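PDB 6ZMQ: cytochrome C-type biogenesis protein ccmF from Thermus thermophilus, which acts as a membrane-bound heme lyase in cytochrome c maturation, holding a heme b between its helices and probably taking part in heme handling across the membrane. Local coordinates for residues I416-G421 against L466-Y471; G423-W428 against Y477-E482. One frame throughout, in Å; residues are numbered along the deposited sequence.

Interaction 1. Residues I416-G421 against L466-Y471; sequences ILLLMG and LGLFLY. With HEM (protoporphyrin IX containing Fe), chain B.
Two helices of the membrane bundle, 402-422 and 460-484, run nearly parallel where 416-421 meets 466-471, touching through L417, L418 and G421 on one and L468 and Y471 on the other. The axes of the short segments pass 9.7 Å apart at 18°, a spacing filled by side chains. Y471 reaches across to the backbone of the other helix. Its CG stands anti to the backbone N (chi1 153°), and the phenol extends to helix 402-422, where OH donates a hydrogen bond to the backbone O of L418. That oxygen lies in the plane of the ring; the modelled bond is very short, and at this resolution its length should not be read closely. L417 O also meets the ring at its edge, 3.6 Å from Y471 CE2, and takes a weak hydrogen bond from N472. One face of the Y471 ring is topped by L418 CD2, a CH-pi contact 4.0 Å from the Y471 ring centroid, while the G421 backbone approaches obliquely. The side chains of L418 and L468 cross at about a right angle, with L418 CG 3.8 Å from L468 CD2; L417 CD1 touches L468 CD1 more loosely. L442 and L446 of helix 439-454 add further apolar cover to Y471.

Segment 416-421 turns a different side to the heme. M420 CB packs 3.6 Å from heme CAB, a vinyl carbon, and M420 CE lies 3.7 Å from the heme methyl CMC; M420 also touches H510, an axial ligand of the iron. I416 and L419 join this pocket wall, and a phosphatidylethanolamine lies against I416 and L417. Held at its hydroxyl and packed over one face, the buried Y471 ring is probably fixed in rotation.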
loop_
_atom_site.group_PDB
_atom_site.type_symbol
_atom_site.label_atom_id
_atom_site.label_comp_id
_atom_site.label_asym_id
_atom_site.label_seq_id
_atom_site.Cartn_x
_atom_site.Cartn_y
_atom_site.Cartn_z
ATOM N N ILE A 416 -12.559 -15.294 -3.834
ATOM C CA ILE A 416 -11.743 -15.200 -2.620
ATOM C C ILE A 416 -12.620 -14.982 -1.389
ATOM O O ILE A 416 -12.305 -15.480 -0.304
ATOM C CB ILE A 416 -10.623 -14.141 -2.734
ATOM C CG1 ILE A 416 -11.126 -12.700 -2.823
ATOM C CG2 ILE A 416 -9.727 -14.471 -3.904
ATOM C CD1 ILE A 416 -10.015 -11.705 -2.994
ATOM N N LEU A 417 -13.742 -14.259 -1.531
ATOM C CA LEU A 417 -14.649 -14.097 -0.397
ATOM C C LEU A 417 -15.361 -15.393 -0.041
ATOM O O LEU A 417 -15.752 -15.576 1.114
ATOM C CB LEU A 417 -15.689 -13.008 -0.681
ATOM C CG LEU A 417 -15.303 -11.550 -0.487
ATOM C CD1 LEU A 417 -16.495 -10.685 -0.875
ATOM C CD2 LEU A 417 -14.768 -11.197 0.905
ATOM N N LEU A 418 -15.502 -16.311 -0.999
ATOM C CA LEU A 418 -16.047 -17.633 -0.713
ATOM C C LEU A 418 -14.992 -18.532 -0.066
ATOM O O LEU A 418 -15.271 -19.235 0.921
ATOM C CB LEU A 418 -16.579 -18.245 -2.014
ATOM C CG LEU A 418 -18.087 -18.229 -2.282
ATOM C CD1 LEU A 418 -18.385 -18.690 -3.698
ATOM C CD2 LEU A 418 -18.832 -19.115 -1.306
ATOM N N LEU A 419 -13.769 -18.508 -0.614
ATOM C CA LEU A 419 -12.708 -19.407 -0.164
ATOM C C LEU A 419 -12.218 -19.048 1.232
ATOM O O LEU A 419 -11.836 -19.936 2.007
ATOM C CB LEU A 419 -11.561 -19.378 -1.167
ATOM C CG LEU A 419 -11.745 -20.386 -2.298
ATOM C CD1 LEU A 419 -11.061 -19.929 -3.578
ATOM C CD2 LEU A 419 -11.214 -21.728 -1.864
ATOM N N MET A 420 -12.213 -17.747 1.555
ATOM C CA MET A 420 -11.858 -17.247 2.882
ATOM C C MET A 420 -12.777 -17.782 3.969
ATOM O O MET A 420 -12.339 -18.102 5.081
ATOM C CB MET A 420 -11.861 -15.728 2.830
ATOM C CG MET A 420 -11.826 -14.999 4.127
ATOM S SD MET A 420 -12.041 -13.228 3.896
ATOM C CE MET A 420 -11.533 -12.972 2.196
ATOM N N GLY A 421 -14.064 -17.872 3.658
ATOM C CA GLY A 421 -14.982 -18.521 4.572
ATOM C C GLY A 421 -14.795 -20.026 4.640
ATOM O O GLY A 421 -14.787 -20.605 5.730
ATOM N N LEU A 466 -24.567 -9.519 -0.618
ATOM C CA LEU A 466 -25.164 -9.658 0.711
ATOM C C LEU A 466 -25.118 -11.106 1.188
ATOM O O LEU A 466 -24.817 -11.373 2.362
ATOM C CB LEU A 466 -26.610 -9.159 0.693
ATOM C CG LEU A 466 -27.408 -9.218 2.001
ATOM C CD1 LEU A 466 -26.681 -8.554 3.168
ATOM C CD2 LEU A 466 -28.798 -8.628 1.817
ATOM N N GLY A 467 -25.406 -12.044 0.276
ATOM C CA GLY A 467 -25.293 -13.460 0.591
ATOM C C GLY A 467 -23.878 -13.882 0.941
ATOM O O GLY A 467 -23.663 -14.672 1.865
ATOM N N LEU A 468 -22.895 -13.313 0.236
ATOM C CA LEU A 468 -21.488 -13.618 0.494
ATOM C C LEU A 468 -21.034 -13.096 1.851
ATOM O O LEU A 468 -20.312 -13.789 2.578
ATOM C CB LEU A 468 -20.610 -13.024 -0.602
ATOM C CG LEU A 468 -20.539 -13.763 -1.932
ATOM C CD1 LEU A 468 -19.462 -13.135 -2.790
ATOM C CD2 LEU A 468 -20.287 -15.237 -1.706
ATOM N N PHE A 469 -21.457 -11.879 2.208
ATOM C CA PHE A 469 -21.122 -11.325 3.519
ATOM C C PHE A 469 -21.803 -12.088 4.653
ATOM O O PHE A 469 -21.212 -12.267 5.725
ATOM C CB PHE A 469 -21.500 -9.850 3.581
ATOM C CG PHE A 469 -21.361 -9.241 4.952
ATOM C CD1 PHE A 469 -20.090 -8.982 5.468
ATOM C CD2 PHE A 469 -22.489 -8.931 5.721
ATOM C CE1 PHE A 469 -19.927 -8.428 6.722
ATOM C CE2 PHE A 469 -22.361 -8.375 6.989
ATOM C CZ PHE A 469 -21.068 -8.116 7.499
ATOM N N LEU A 470 -23.059 -12.508 4.451
ATOM C CA LEU A 470 -23.767 -13.265 5.486
ATOM C C LEU A 470 -23.158 -14.650 5.670
ATOM O O LEU A 470 -22.993 -15.119 6.804
ATOM C CB LEU A 470 -25.255 -13.361 5.147
ATOM C CG LEU A 470 -26.077 -12.213 5.735
ATOM C CD1 LEU A 470 -27.322 -11.921 4.928
ATOM C CD2 LEU A 470 -26.444 -12.528 7.186
ATOM N N TYR A 471 -22.784 -15.289 4.559
ATOM C CA TYR A 471 -22.003 -16.522 4.570
ATOM C C TYR A 471 -20.662 -16.335 5.282
ATOM O O TYR A 471 -20.210 -17.219 6.024
ATOM C CB TYR A 471 -21.795 -16.957 3.114
ATOM C CG TYR A 471 -20.555 -17.771 2.853
ATOM C CD1 TYR A 471 -20.505 -19.108 3.213
ATOM C CD2 TYR A 471 -19.426 -17.201 2.264
ATOM C CE1 TYR A 471 -19.378 -19.862 2.991
ATOM C CE2 TYR A 471 -18.289 -17.942 2.059
ATOM C CZ TYR A 471 -18.274 -19.278 2.414
ATOM O OH TYR A 471 -17.150 -20.032 2.190
HETATM C CHA HEM B . -4.544 -15.503 8.214
HETATM C CHB HEM B . -7.275 -18.141 5.118
HETATM C CHC HEM B . -7.887 -14.167 2.293
HETATM C CHD HEM B . -5.560 -11.532 5.674
HETATM C C1A HEM B . -5.236 -16.525 7.584
HETATM C C2A HEM B . -5.244 -17.864 8.062
HETATM C C3A HEM B . -6.001 -18.605 7.203
HETATM C C4A HEM B . -6.470 -17.755 6.184
HETATM C CMA HEM B . -6.294 -20.075 7.304
HETATM C CAA HEM B . -4.546 -18.392 9.306
HETATM C CBA HEM B . -5.334 -18.061 10.587
HETATM C CGA HEM B . -6.679 -18.744 10.598
HETATM O O1A HEM B . -7.725 -18.055 10.634
HETATM O O2A HEM B . -6.743 -19.994 10.571
HETATM C C1B HEM B . -7.639 -17.257 4.082
HETATM C C2B HEM B . -8.277 -17.679 2.891
HETATM C C3B HEM B . -8.453 -16.589 2.096
HETATM C C4B HEM B . -7.874 -15.456 2.817
HETATM C CMB HEM B . -8.702 -19.074 2.559
HETATM C CAB HEM B . -9.066 -16.526 0.764
HETATM C CBB HEM B . -8.094 -16.554 -0.365
HETATM C C1C HEM B . -7.380 -13.105 3.010
HETATM C C2C HEM B . -7.584 -11.759 2.703
HETATM C C3C HEM B . -6.921 -11.042 3.670
HETATM C C4C HEM B . -6.315 -11.940 4.580
HETATM C CMC HEM B . -8.354 -11.165 1.552
HETATM C CAC HEM B . -6.855 -9.593 3.734
HETATM C CBC HEM B . -7.774 -8.855 4.632
HETATM C C1D HEM B . -5.014 -12.385 6.646
HETATM C C2D HEM B . -4.122 -11.967 7.734
HETATM C C3D HEM B . -3.828 -13.072 8.456
HETATM C C4D HEM B . -4.567 -14.173 7.796
HETATM C CMD HEM B . -3.624 -10.572 7.992
HETATM C CAD HEM B . -2.937 -13.160 9.685
HETATM C CBD HEM B . -1.599 -13.794 9.284
HETATM C CGD HEM B . -0.560 -13.818 10.382
HETATM O O1D HEM B . -0.284 -14.878 10.989
HETATM O O2D HEM B . 0.050 -12.774 10.674
HETATM N NA HEM B . -5.982 -16.498 6.422
HETATM N NB HEM B . -7.406 -15.932 3.981
HETATM N NC HEM B . -6.644 -13.199 4.160
HETATM N ND HEM B . -5.235 -13.681 6.749
HETATM FE FE HEM B . -6.431 -14.793 5.430
#

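Interaction 2. Residues G423-W428 against Y477-E482; sequences GPLLPW and YLLARE
L425 inserts its forked end between L478 and L479, each methyl taking a different neighbour. L425 CG lies beside the backbone N and anti to the carbonyl carbon (chi1 -83°); chi2, near anti at -168°, sets the fork, with L425 CD1 3.8 Å from L478 CD1 and L425 CD2 3.7 Å from L479 CG. L425 and L478 cross at about a right angle, L425 and L479 obliquely. L479 spreads its two methyls over P424: L479 CD1 sits 3.7 Å from the ring atom P424 CG, and L479 CD2 is 3.4 Å from P424 O, which is also hydrogen-bonded to R362. Both P424 and L425 occupy the middle of a type I beta turn, G423 to L426, closed by the bond from L426 N to G423 O, just after helix 402-422; P424 also touches the heme. An alanine in place of L479 removes CG, CD1 and CD2, and would probably open a gap beside the P424 ring and leave the end of L425 freer to turn. Farther along the helix, E482 has CG between the backbone N and the carbonyl carbon (chi1 82°), and its chain extends beyond that atom, with E482 CD 4.0 Å from L425 CD2.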
loop_
_atom_site.group_PDB
_atom_site.type_symbol
_atom_site.label_atom_id
_atom_site.label_comp_id
_atom_site.label_asym_id
_atom_site.label_seq_id
_atom_site.Cartn_x
_atom_site.Cartn_y
_atom_site.Cartn_z
ATOM N N GLY A 423 -12.253 -22.060 3.852
ATOM C CA GLY A 423 -10.929 -22.628 4.024
ATOM C C GLY A 423 -10.509 -23.031 5.425
ATOM O O GLY A 423 -10.140 -24.186 5.661
ATOM N N PRO A 424 -10.523 -22.086 6.384
ATOM C CA PRO A 424 -10.174 -22.429 7.776
ATOM C C PRO A 424 -11.126 -23.382 8.506
ATOM O O PRO A 424 -10.794 -23.854 9.598
ATOM C CB PRO A 424 -10.155 -21.053 8.463
ATOM C CG PRO A 424 -10.755 -20.091 7.421
ATOM C CD PRO A 424 -10.268 -20.659 6.156
ATOM N N LEU A 425 -12.287 -23.695 7.927
ATOM C CA LEU A 425 -13.200 -24.691 8.472
ATOM C C LEU A 425 -12.931 -26.083 7.927
ATOM O O LEU A 425 -13.709 -27.006 8.193
ATOM C CB LEU A 425 -14.650 -24.304 8.176
ATOM C CG LEU A 425 -15.344 -23.306 9.100
ATOM C CD1 LEU A 425 -16.833 -23.290 8.804
ATOM C CD2 LEU A 425 -15.120 -23.709 10.551
ATOM N N LEU A 426 -11.839 -26.253 7.184
ATOM C CA LEU A 426 -11.355 -27.515 6.672
ATOM C C LEU A 426 -10.160 -27.990 7.493
ATOM O O LEU A 426 -9.348 -27.177 7.950
ATOM C CB LEU A 426 -10.934 -27.388 5.201
ATOM C CG LEU A 426 -12.025 -27.094 4.167
ATOM C CD1 LEU A 426 -11.421 -26.876 2.793
ATOM C CD2 LEU A 426 -13.027 -28.234 4.117
ATOM N N PRO A 427 -10.034 -29.292 7.713
ATOM C CA PRO A 427 -8.845 -29.817 8.384
ATOM C C PRO A 427 -7.658 -29.908 7.434
ATOM O O PRO A 427 -7.796 -29.860 6.210
ATOM C CB PRO A 427 -9.298 -31.207 8.846
ATOM C CG PRO A 427 -10.257 -31.615 7.782
ATOM C CD PRO A 427 -11.031 -30.354 7.476
ATOM N N TRP A 428 -6.474 -30.022 8.032
ATOM C CA TRP A 428 -5.236 -30.115 7.267
ATOM C C TRP A 428 -5.106 -31.481 6.586
ATOM O O TRP A 428 -5.414 -32.514 7.194
ATOM C CB TRP A 428 -4.034 -29.906 8.184
ATOM C CG TRP A 428 -3.815 -28.534 8.815
ATOM C CD1 TRP A 428 -3.848 -28.241 10.149
ATOM C CD2 TRP A 428 -3.445 -27.312 8.153
ATOM N NE1 TRP A 428 -3.559 -26.910 10.353
ATOM C CE2 TRP A 428 -3.308 -26.319 9.145
ATOM C CE3 TRP A 428 -3.245 -26.958 6.823
ATOM C CZ2 TRP A 428 -2.972 -24.997 8.843
ATOM C CZ3 TRP A 428 -2.906 -25.640 6.522
ATOM C CH2 TRP A 428 -2.770 -24.681 7.528
ATOM N N TYR A 477 -18.319 -16.892 12.769
ATOM C CA TYR A 477 -18.951 -17.466 13.959
ATOM C C TYR A 477 -18.669 -18.961 14.109
ATOM O O TYR A 477 -18.455 -19.428 15.232
ATOM C CB TYR A 477 -20.465 -17.233 13.966
ATOM C CG TYR A 477 -21.103 -17.901 15.176
ATOM C CD1 TYR A 477 -20.724 -17.543 16.473
ATOM C CD2 TYR A 477 -22.005 -18.954 15.025
ATOM C CE1 TYR A 477 -21.265 -18.183 17.582
ATOM C CE2 TYR A 477 -22.550 -19.601 16.128
ATOM C CZ TYR A 477 -22.176 -19.207 17.401
ATOM O OH TYR A 477 -22.717 -19.840 18.495
ATOM N N LEU A 478 -18.667 -19.726 13.010
ATOM C CA LEU A 478 -18.427 -21.169 13.112
ATOM C C LEU A 478 -16.995 -21.466 13.538
ATOM O O LEU A 478 -16.751 -22.377 14.343
ATOM C CB LEU A 478 -18.734 -21.863 11.786
ATOM C CG LEU A 478 -20.207 -22.023 11.420
ATOM C CD1 LEU A 478 -20.367 -22.870 10.163
ATOM C CD2 LEU A 478 -21.010 -22.574 12.580
ATOM N N LEU A 479 -16.051 -20.652 13.053
ATOM C CA LEU A 479 -14.659 -20.745 13.473
ATOM C C LEU A 479 -14.495 -20.395 14.947
ATOM O O LEU A 479 -13.811 -21.117 15.682
ATOM C CB LEU A 479 -13.829 -19.817 12.592
ATOM C CG LEU A 479 -13.351 -20.497 11.316
ATOM C CD1 LEU A 479 -12.895 -19.453 10.357
ATOM C CD2 LEU A 479 -12.220 -21.471 11.628
ATOM N N ALA A 480 -15.162 -19.326 15.405
ATOM C CA ALA A 480 -15.068 -18.927 16.809
ATOM C C ALA A 480 -15.735 -19.939 17.735
ATOM O O ALA A 480 -15.220 -20.211 18.825
ATOM C CB ALA A 480 -15.677 -17.539 17.006
ATOM N N ARG A 481 -16.878 -20.501 17.320
ATOM C CA ARG A 481 -17.585 -21.490 18.133
ATOM C C ARG A 481 -16.786 -22.781 18.245
ATOM O O ARG A 481 -16.642 -23.344 19.339
ATOM C CB ARG A 481 -18.986 -21.774 17.572
ATOM C CG ARG A 481 -19.806 -22.630 18.549
ATOM C CD ARG A 481 -20.575 -23.820 17.963
ATOM N NE ARG A 481 -21.447 -23.497 16.841
ATOM C CZ ARG A 481 -22.003 -24.414 16.059
ATOM N NH1 ARG A 481 -21.771 -25.699 16.285
ATOM N NH2 ARG A 481 -22.802 -24.053 15.067
ATOM N N GLU A 482 -16.247 -23.269 17.118
ATOM C CA GLU A 482 -15.418 -24.466 17.178
ATOM C C GLU A 482 -14.033 -24.197 17.769
ATOM O O GLU A 482 -13.310 -25.153 18.070
ATOM C CB GLU A 482 -15.315 -25.120 15.797
ATOM C CG GLU A 482 -14.291 -24.529 14.853
ATOM C CD GLU A 482 -13.794 -25.552 13.854
ATOM O OE1 GLU A 482 -14.586 -26.446 13.481
ATOM O OE2 GLU A 482 -12.618 -25.461 13.440
#

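From the N terminus, the chain runs along helix 402-422 through 416-421, makes the turn in 423-428, passes through helix 439-454, and then enters helix 460-484, where 466-471 precedes 477-482. Interaction 1 closes a loop of 44 intervening residues and interaction 2 one of 48. Their segments alternate along the sequence, so the two loops cross instead of nesting, in keeping with the nearly parallel course of the two helices at 416-421 and 466-471. With centres 14 Å apart, the contacts tie successive levels of helix 460-484 first to the heme-lining helix 402-422 and then to its exit turn.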